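Local coordinates for uncharacterized conserved protein (Idiomarina loihiensis, PDB 2QSD) that is of unknown function but belongs to the DUF1543 family, whose sequence domain occurs twice along the chain, at residues D7-L12 with F60-H65; R85-N90 with D111-A116. All blocks are in the same frame, centred on the assembly; numbering follows the deposited sequence.

Contact 1 (D7-L12 with F60-H65); sequences DNKLFL and FVHLHH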
ATOM      1  N   ASP A   7      17.719  17.252 -21.851  1.00 71.12           N
ATOM      2  CA  ASP A   7      16.437  16.596 -22.247  1.00 77.03           C
ATOM      3  C   ASP A   7      15.767  15.899 -21.066  1.00 70.08           C
ATOM      4  O   ASP A   7      16.113  14.772 -20.702  1.00 68.81           O
ATOM      5  CB  ASP A   7      16.663  15.614 -23.402  1.00 81.92           C
ATOM      6  CG  ASP A   7      17.109  16.306 -24.678  1.00 98.84           C
ATOM      7  OD1 ASP A   7      16.771  17.497 -24.871  1.00101.84           O
ATOM      8  OD2 ASP A   7      17.797  15.654 -25.492  1.00109.51           O
ATOM      9  N   ASN A   8      14.800  16.589 -20.475  1.00 61.64           N
ATOM     10  CA  ASN A   8      14.089  16.085 -19.318  1.00 50.65           C
ATOM     11  C   ASN A   8      13.068  15.011 -19.664  1.00 50.24           C
ATOM     12  O   ASN A   8      12.418  15.064 -20.707  1.00 46.83           O
ATOM     13  CB  ASN A   8      13.413  17.234 -18.580  1.00 49.68           C
ATOM     14  CG  ASN A   8      14.395  18.087 -17.800  1.00 51.54           C
ATOM     15  OD1 ASN A   8      14.315  19.312 -17.819  1.00 56.73           O
ATOM     16  ND2 ASN A   8      15.324  17.442 -17.104  1.00 52.56           N
ATOM     17  N   LYS A   9      12.934  14.038 -18.772  1.00 46.41           N
ATOM     18  CA  LYS A   9      11.970  12.972 -18.936  1.00 45.51           C
ATOM     19  C   LYS A   9      10.971  12.997 -17.780  1.00 45.97           C
ATOM     20  O   LYS A   9      11.332  13.306 -16.644  1.00 44.49           O
ATOM     21  CB  LYS A   9      12.691  11.627 -18.969  1.00 46.01           C
ATOM     22  CG  LYS A   9      13.577  11.394 -20.194  1.00 53.81           C
ATOM     23  CD  LYS A   9      14.438  10.144 -20.001  1.00 59.94           C
ATOM     24  CE  LYS A   9      15.254   9.805 -21.234  1.00 78.36           C
ATOM     25  NZ  LYS A   9      16.300  10.832 -21.518  1.00 96.77           N
ATOM     26  N   LEU A  10       9.714  12.689 -18.078  1.00 41.27           N
ATOM     27  CA  LEU A  10       8.715  12.478 -17.042  1.00 37.23           C
ATOM     28  C   LEU A  10       8.690  10.999 -16.663  1.00 39.14           C
ATOM     29  O   LEU A  10       8.442  10.128 -17.505  1.00 42.52           O
ATOM     30  CB  LEU A  10       7.324  12.933 -17.508  1.00 35.10           C
ATOM     31  CG  LEU A  10       6.171  12.726 -16.515  1.00 40.82           C
ATOM     32  CD1 LEU A  10       6.330  13.601 -15.271  1.00 50.28           C
ATOM     33  CD2 LEU A  10       4.824  12.980 -17.168  1.00 34.44           C
ATOM     34  N   PHE A  11       8.959  10.726 -15.394  1.00 33.42           N
ATOM     35  CA  PHE A  11       8.919   9.375 -14.872  1.00 34.37           C
ATOM     36  C   PHE A  11       7.764   9.205 -13.901  1.00 39.83           C
ATOM     37  O   PHE A  11       7.488  10.084 -13.076  1.00 39.68           O
ATOM     38  CB  PHE A  11      10.207   9.044 -14.134  1.00 37.68           C
ATOM     39  CG  PHE A  11      11.437   9.026 -14.997  1.00 37.61           C
ATOM     40  CD1 PHE A  11      12.320  10.103 -14.986  1.00 33.93           C
ATOM     41  CD2 PHE A  11      11.743   7.912 -15.779  1.00 38.18           C
ATOM     42  CE1 PHE A  11      13.485  10.080 -15.747  1.00 39.04           C
ATOM     43  CE2 PHE A  11      12.900   7.880 -16.551  1.00 38.02           C
ATOM     44  CZ  PHE A  11      13.774   8.968 -16.535  1.00 42.75           C
ATOM     45  N   LEU A  12       7.092   8.069 -14.008  1.00 36.37           N
ATOM     46  CA  LEU A  12       6.148   7.638 -12.995  1.00 36.27           C
ATOM     47  C   LEU A  12       6.817   6.509 -12.217  1.00 41.44           C
ATOM     48  O   LEU A  12       7.149   5.476 -12.786  1.00 38.32           O
ATOM     49  CB  LEU A  12       4.811   7.271 -13.656  1.00 33.72           C
ATOM     50  CG  LEU A  12       3.824   6.097 -13.516  1.00 48.59           C
ATOM     51  CD1 LEU A  12       3.821   5.328 -12.216  1.00 51.06           C
ATOM     52  CD2 LEU A  12       2.422   6.608 -13.821  1.00 42.59           C
ATOM     53  N   PHE A  60       9.193   1.646 -12.281  1.00 45.16           N
ATOM     54  CA  PHE A  60       9.028   2.942 -12.913  1.00 41.11           C
ATOM     55  C   PHE A  60       8.770   2.812 -14.408  1.00 40.88           C
ATOM     56  O   PHE A  60       9.065   1.779 -15.017  1.00 42.45           O
ATOM     57  CB  PHE A  60      10.234   3.859 -12.657  1.00 39.19           C
ATOM     58  CG  PHE A  60      11.495   3.438 -13.363  1.00 43.89           C
ATOM     59  CD1 PHE A  60      12.432   2.646 -12.715  1.00 45.78           C
ATOM     60  CD2 PHE A  60      11.760   3.860 -14.664  1.00 42.36           C
ATOM     61  CE1 PHE A  60      13.604   2.261 -13.354  1.00 55.78           C
ATOM     62  CE2 PHE A  60      12.924   3.474 -15.315  1.00 52.76           C
ATOM     63  CZ  PHE A  60      13.850   2.676 -14.659  1.00 51.43           C
ATOM     64  N   VAL A  61       8.240   3.881 -14.991  1.00 39.27           N
ATOM     65  CA  VAL A  61       8.114   4.006 -16.435  1.00 33.94           C
ATOM     66  C   VAL A  61       8.390   5.441 -16.861  1.00 32.02           C
ATOM     67  O   VAL A  61       7.954   6.389 -16.210  1.00 37.17           O
ATOM     68  CB  VAL A  61       6.734   3.492 -16.945  1.00 43.22           C
ATOM     69  CG1 VAL A  61       5.566   4.166 -16.206  1.00 37.38           C
ATOM     70  CG2 VAL A  61       6.604   3.641 -18.462  1.00 39.93           C
ATOM     71  N   HIS A  62       9.170   5.589 -17.927  1.00 45.39           N
ATOM     72  CA  HIS A  62       9.336   6.864 -18.611  1.00 39.74           C
ATOM     73  C   HIS A  62       8.070   7.074 -19.416  1.00 39.89           C
ATOM     74  O   HIS A  62       7.778   6.305 -20.333  1.00 40.69           O
ATOM     75  CB  HIS A  62      10.580   6.817 -19.512  1.00 39.75           C
ATOM     76  CG  HIS A  62      10.704   7.967 -20.467  1.00 50.43           C
ATOM     77  ND1 HIS A  62      11.322   7.843 -21.694  1.00 49.25           N
ATOM     78  CD2 HIS A  62      10.301   9.258 -20.380  1.00 48.67           C
ATOM     79  CE1 HIS A  62      11.294   9.006 -22.318  1.00 41.13           C
ATOM     80  NE2 HIS A  62      10.676   9.879 -21.545  1.00 42.76           N
ATOM     81  N   LEU A  63       7.316   8.107 -19.051  1.00 38.76           N
ATOM     82  CA  LEU A  63       6.026   8.401 -19.675  1.00 44.20           C
ATOM     83  C   LEU A  63       6.204   9.468 -20.753  1.00 40.82           C
ATOM     84  O   LEU A  63       6.521  10.613 -20.433  1.00 39.31           O
ATOM     85  CB  LEU A  63       5.061   8.927 -18.611  1.00 42.61           C
ATOM     86  CG  LEU A  63       3.728   8.243 -18.310  1.00 50.24           C
ATOM     87  CD1 LEU A  63       2.776   9.271 -17.716  1.00 46.15           C
ATOM     88  CD2 LEU A  63       3.097   7.554 -19.518  1.00 43.40           C
ATOM     89  N   HIS A  64       6.009   9.103 -22.021  1.00 42.80           N
ATOM     90  CA  HIS A  64       6.181  10.058 -23.130  1.00 37.21           C
ATOM     91  C   HIS A  64       4.928  10.271 -23.978  1.00 44.24           C
ATOM     92  O   HIS A  64       4.789  11.306 -24.646  1.00 41.81           O
ATOM     93  CB  HIS A  64       7.379   9.694 -24.018  1.00 35.52           C
ATOM     94  CG  HIS A  64       7.426   8.254 -24.425  1.00 43.93           C
ATOM     95  ND1 HIS A  64       6.579   7.716 -25.370  1.00 47.29           N
ATOM     96  CD2 HIS A  64       8.230   7.241 -24.023  1.00 44.00           C
ATOM     97  CE1 HIS A  64       6.849   6.431 -25.523  1.00 37.33           C
ATOM     98  NE2 HIS A  64       7.845   6.118 -24.714  1.00 45.64           N
ATOM     99  N   HIS A  65       4.017   9.302 -23.943  1.00 42.37           N
ATOM    100  CA  HIS A  65       2.771   9.389 -24.691  1.00 39.11           C
ATOM    101  C   HIS A  65       1.610   8.833 -23.893  1.00 43.26           C
ATOM    102  O   HIS A  65       1.746   7.785 -23.257  1.00 42.20           O
ATOM    103  CB  HIS A  65       2.882   8.634 -26.016  1.00 40.13           C
ATOM    104  CG  HIS A  65       3.613   9.389 -27.078  1.00 44.70           C
ATOM    105  ND1 HIS A  65       4.975   9.289 -27.260  1.00 43.86           N
ATOM    106  CD2 HIS A  65       3.171  10.256 -28.016  1.00 44.35           C
ATOM    107  CE1 HIS A  65       5.342  10.066 -28.264  1.00 47.17           C
ATOM    108  NE2 HIS A  65       4.266  10.662 -28.742  1.00 40.60           N
TER
HETATM  109  O   HOH W   1       8.603  12.260 -20.552  1.00 40.69           O

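Contact 2 (R85-N90 with D111-A116); sequences RLYFVN and DSPQSA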
ATOM      1  N   ARG A  85      -5.455  18.259 -20.411  1.00 63.66           N
ATOM      2  CA  ARG A  85      -4.414  18.019 -19.424  1.00 60.86           C
ATOM      3  C   ARG A  85      -4.247  16.552 -19.068  1.00 55.72           C
ATOM      4  O   ARG A  85      -5.136  15.721 -19.293  1.00 53.34           O
ATOM      5  CB  ARG A  85      -4.675  18.841 -18.156  1.00 60.78           C
ATOM      6  CG  ARG A  85      -4.057  20.228 -18.185  1.00 77.35           C
ATOM      7  CD  ARG A  85      -4.693  21.152 -17.163  1.00 99.10           C
ATOM      8  NE  ARG A  85      -6.037  21.568 -17.566  1.00119.80           N
ATOM      9  CZ  ARG A  85      -6.787  22.451 -16.911  1.00127.46           C
ATOM     10  NH1 ARG A  85      -7.995  22.758 -17.366  1.00127.88           N
ATOM     11  NH2 ARG A  85      -6.337  23.031 -15.803  1.00127.62           N
ATOM     12  N   LEU A  86      -3.085  16.254 -18.503  1.00 53.22           N
ATOM     13  CA  LEU A  86      -2.752  14.927 -18.028  1.00 49.63           C
ATOM     14  C   LEU A  86      -3.405  14.678 -16.665  1.00 51.09           C
ATOM     15  O   LEU A  86      -3.232  15.462 -15.724  1.00 46.82           O
ATOM     16  CB  LEU A  86      -1.233  14.819 -17.918  1.00 49.51           C
ATOM     17  CG  LEU A  86      -0.556  13.473 -18.118  1.00 55.08           C
ATOM     18  CD1 LEU A  86      -0.840  12.925 -19.504  1.00 60.80           C
ATOM     19  CD2 LEU A  86       0.928  13.661 -17.915  1.00 52.54           C
ATOM     20  N   TYR A  87      -4.164  13.594 -16.566  1.00 43.91           N
ATOM     21  CA  TYR A  87      -4.796  13.233 -15.313  1.00 47.03           C
ATOM     22  C   TYR A  87      -4.415  11.828 -14.890  1.00 51.64           C
ATOM     23  O   TYR A  87      -4.466  10.888 -15.685  1.00 49.17           O
ATOM     24  CB  TYR A  87      -6.316  13.351 -15.398  1.00 56.28           C
ATOM     25  CG  TYR A  87      -6.842  14.771 -15.376  1.00 67.97           C
ATOM     26  CD1 TYR A  87      -7.136  15.443 -16.564  1.00 67.36           C
ATOM     27  CD2 TYR A  87      -7.060  15.441 -14.169  1.00 69.76           C
ATOM     28  CE1 TYR A  87      -7.623  16.749 -16.555  1.00 68.86           C
ATOM     29  CE2 TYR A  87      -7.549  16.749 -14.150  1.00 73.63           C
ATOM     30  CZ  TYR A  87      -7.830  17.395 -15.348  1.00 71.26           C
ATOM     31  OH  TYR A  87      -8.312  18.686 -15.345  1.00 70.78           O
ATOM     32  N   PHE A  88      -4.038  11.710 -13.621  1.00 54.47           N
ATOM     33  CA  PHE A  88      -3.727  10.442 -12.983  1.00 54.08           C
ATOM     34  C   PHE A  88      -4.925  10.019 -12.138  1.00 56.58           C
ATOM     35  O   PHE A  88      -5.360  10.769 -11.266  1.00 57.77           O
ATOM     36  CB  PHE A  88      -2.491  10.628 -12.106  1.00 55.20           C
ATOM     37  CG  PHE A  88      -2.182   9.457 -11.228  1.00 57.86           C
ATOM     38  CD1 PHE A  88      -1.689   8.274 -11.775  1.00 52.98           C
ATOM     39  CD2 PHE A  88      -2.366   9.541  -9.849  1.00 50.23           C
ATOM     40  CE1 PHE A  88      -1.388   7.194 -10.969  1.00 56.58           C
ATOM     41  CE2 PHE A  88      -2.070   8.462  -9.032  1.00 51.55           C
ATOM     42  CZ  PHE A  88      -1.578   7.283  -9.597  1.00 63.57           C
ATOM     43  N   VAL A  89      -5.454   8.824 -12.395  1.00 51.91           N
ATOM     44  CA  VAL A  89      -6.668   8.361 -11.722  1.00 57.97           C
ATOM     45  C   VAL A  89      -6.415   7.106 -10.888  1.00 62.83           C
ATOM     46  O   VAL A  89      -6.067   6.048 -11.422  1.00 56.88           O
ATOM     47  CB  VAL A  89      -7.834   8.104 -12.726  1.00 61.36           C
ATOM     48  CG1 VAL A  89      -9.058   7.542 -12.009  1.00 59.01           C
ATOM     49  CG2 VAL A  89      -8.209   9.382 -13.469  1.00 61.38           C
ATOM     50  N   ASN A  90      -6.608   7.243  -9.577  1.00 71.88           N
ATOM     51  CA  ASN A  90      -6.450   6.151  -8.620  1.00 77.74           C
ATOM     52  C   ASN A  90      -7.786   5.457  -8.347  1.00 76.25           C
ATOM     53  O   ASN A  90      -8.732   6.098  -7.886  1.00 78.00           O
ATOM     54  CB  ASN A  90      -5.841   6.695  -7.318  1.00 80.61           C
ATOM     55  CG  ASN A  90      -5.711   5.635  -6.228  1.00 96.14           C
ATOM     56  OD1 ASN A  90      -6.089   5.871  -5.079  1.00 96.65           O
ATOM     57  ND2 ASN A  90      -5.171   4.468  -6.582  1.00 99.67           N
ATOM     58  N   ASP A 111     -10.125  17.232 -20.314  1.00 73.61           N
ATOM     59  CA  ASP A 111     -10.267  18.677 -20.093  1.00 83.29           C
ATOM     60  C   ASP A 111     -10.644  19.018 -18.648  1.00 84.50           C
ATOM     61  O   ASP A 111     -10.234  20.053 -18.117  1.00 85.87           O
ATOM     62  CB  ASP A 111     -11.250  19.313 -21.092  1.00 86.64           C
ATOM     63  CG  ASP A 111     -12.568  18.546 -21.220  1.00 95.62           C
ATOM     64  OD1 ASP A 111     -13.352  18.880 -22.132  1.00102.04           O
ATOM     65  OD2 ASP A 111     -12.832  17.618 -20.426  1.00 99.25           O
ATOM     66  N   SER A 112     -11.412  18.131 -18.021  1.00 85.04           N
ATOM     67  CA  SER A 112     -11.896  18.327 -16.659  1.00 84.24           C
ATOM     68  C   SER A 112     -11.652  17.070 -15.825  1.00 82.75           C
ATOM     69  O   SER A 112     -11.607  15.971 -16.384  1.00 84.56           O
ATOM     70  CB  SER A 112     -13.397  18.642 -16.684  1.00 82.78           C
ATOM     71  OG  SER A 112     -14.158  17.462 -16.891  1.00 78.06           O
ATOM     72  N   PRO A 113     -11.493  17.222 -14.490  1.00 81.44           N
ATOM     73  CA  PRO A 113     -11.435  16.079 -13.564  1.00 77.19           C
ATOM     74  C   PRO A 113     -12.644  15.143 -13.629  1.00 76.74           C
ATOM     75  O   PRO A 113     -12.505  13.951 -13.357  1.00 79.42           O
ATOM     76  CB  PRO A 113     -11.365  16.749 -12.189  1.00 74.99           C
ATOM     77  CG  PRO A 113     -10.750  18.072 -12.449  1.00 79.28           C
ATOM     78  CD  PRO A 113     -11.307  18.500 -13.771  1.00 82.52           C
ATOM     79  N   GLN A 114     -13.808  15.683 -13.985  1.00 83.95           N
ATOM     80  CA  GLN A 114     -15.045  14.907 -14.125  1.00 87.84           C
ATOM     81  C   GLN A 114     -14.971  13.934 -15.305  1.00 85.77           C
ATOM     82  O   GLN A 114     -15.269  12.748 -15.158  1.00 83.39           O
ATOM     83  CB  GLN A 114     -16.251  15.841 -14.299  1.00 92.46           C
ATOM     84  CG  GLN A 114     -16.331  16.991 -13.291  1.00104.89           C
ATOM     85  CD  GLN A 114     -16.936  16.582 -11.954  1.00114.16           C
ATOM     86  OE1 GLN A 114     -17.727  15.641 -11.874  1.00115.09           O
ATOM     87  NE2 GLN A 114     -16.573  17.304 -10.899  1.00113.93           N
ATOM     88  N   SER A 115     -14.565  14.448 -16.466  1.00 85.23           N
ATOM     89  CA  SER A 115     -14.428  13.644 -17.684  1.00 86.12           C
ATOM     90  C   SER A 115     -13.234  12.691 -17.617  1.00 84.28           C
ATOM     91  O   SER A 115     -13.243  11.630 -18.252  1.00 83.04           O
ATOM     92  CB  SER A 115     -14.308  14.546 -18.913  1.00 85.92           C
ATOM     93  OG  SER A 115     -13.194  15.410 -18.795  1.00 89.42           O
ATOM     94  N   ALA A 116     -12.215  13.083 -16.854  1.00 77.71           N
ATOM     95  CA  ALA A 116     -11.058  12.236 -16.588  1.00 75.57           C
ATOM     96  C   ALA A 116     -11.479  10.937 -15.913  1.00 77.41           C
ATOM     97  O   ALA A 116     -11.097   9.849 -16.356  1.00 74.38           O
ATOM     98  CB  ALA A 116     -10.049  12.979 -15.732  1.00 73.11           C
TER

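Contact 1 (D7-L12 with F60-H65)
This is an antiparallel strand pairing within an antiparallel beta sheet, where strand 9-17 runs between strands 26-34 and 56-62. Leu12 and Val61 form a hydrogen-bonded pair. Leu12 N donates to Val61 O at 2.9 Å, and Val61 N donates back to Leu12 O. Phe11 and His62 make the next pair, of the non-hydrogen-bonded kind. Beyond it Leu63 N donates to Leu10 O at 2.8 Å, nearly along the C=O axis. The side chains of Leu12 and Val61 lie side by side, with Leu12 CG 3.7 Å from Val61 CG1. Leu12 also leans on Phe105 and Val107 of strand 105-110.

Phe11 and His62 share the other side of the sheet. Their planes meet obliquely, at 49°. His62 has CG anti to its backbone N (chi1 169°), and its ring is covered on both faces. The aliphatic chain of Lys9 crosses one face in a CH-pi contact, with CG 3.9 Å from the His62 ring centroid. CD2 of His64 lies over the opposite face, toward the rim. Leu10 O sits in the ring plane at the edge, 3.5 Å from His62 CD2. A water ties the two segments together. It accepts from Leu10 N at 2.7 Å, donates to Leu63 O, and takes a weak third bond from His62 NE2.

Contact 2 (R85-N90 with D111-A116)
Ser112 O accepts one clear bond, from Ala116 N at 3.0 Å, and has Ser115 OG 2.9 Å away as a second possible donor. Ser115 OG also lies 2.8 Å from Asp111 OD2, so where its one proton goes is not settled. Ser112 is the N-cap of helix 113-122, and the Ala116 bond closes the first turn of that helix. The helix packs on a three-stranded antiparallel sheet, whose middle strand is 85-90.

Tyr87 carries most of the packing between strand and helix. Its CG is anti to the carbonyl carbon (chi1 -75°), which lays the ring along the start of the helix. The ring meets Ala116 near its root and Pro113 near its tip. Ala116 CB is 3.7 Å from Tyr87 CG, in an off-centre CH-pi contact. Pro113 crosses the ring obliquely, with CG 3.9 Å from Tyr87 CE2. Pro113 CD comes 3.4 Å from Tyr87 OH. Ser112 O lies above one ring face, toward the rim. The Tyr87 side chain also touches Ala110 of strand 105-110 and Cys148 of strand 145-148. An alanine in place of Tyr87 would probably loosen the first helical turn on the sheet, because the ring contacts to Pro113 and Ala116 go and only CB still faces Ala116.

Further along the strand, Val89 CG2 approaches Ala116 O at 4.1 Å. At the other end Arg85 bends at chi3, so that Tyr87 OH lies off one face of the guanidinium, toward its rim, and NH1 of Arg85 is 3.6 Å from Asp111 O.

Overall arrangement
Contact 1 lies nearer the middle of the chain, about 8 Å from its centre; contact 2 lies about 13 Å from it. Their own centres are 18 Å apart. They follow one another in sequence, the first closing before the second opens. They touch directly through leucines, Leu10 CD2 being 4.0 Å from Leu86 CD2. They also share neighbours on strand 105-110. Val107 meets both Leu12 and Leu86, and Phe105 meets both Leu12 and Phe88. The two sheets thus join through a common apolar layer. No active site is known. Contact 2 alone reaches the second subunit, where Asn90 OD1 accepts a hydrogen bond from Glu25 N of that subunit.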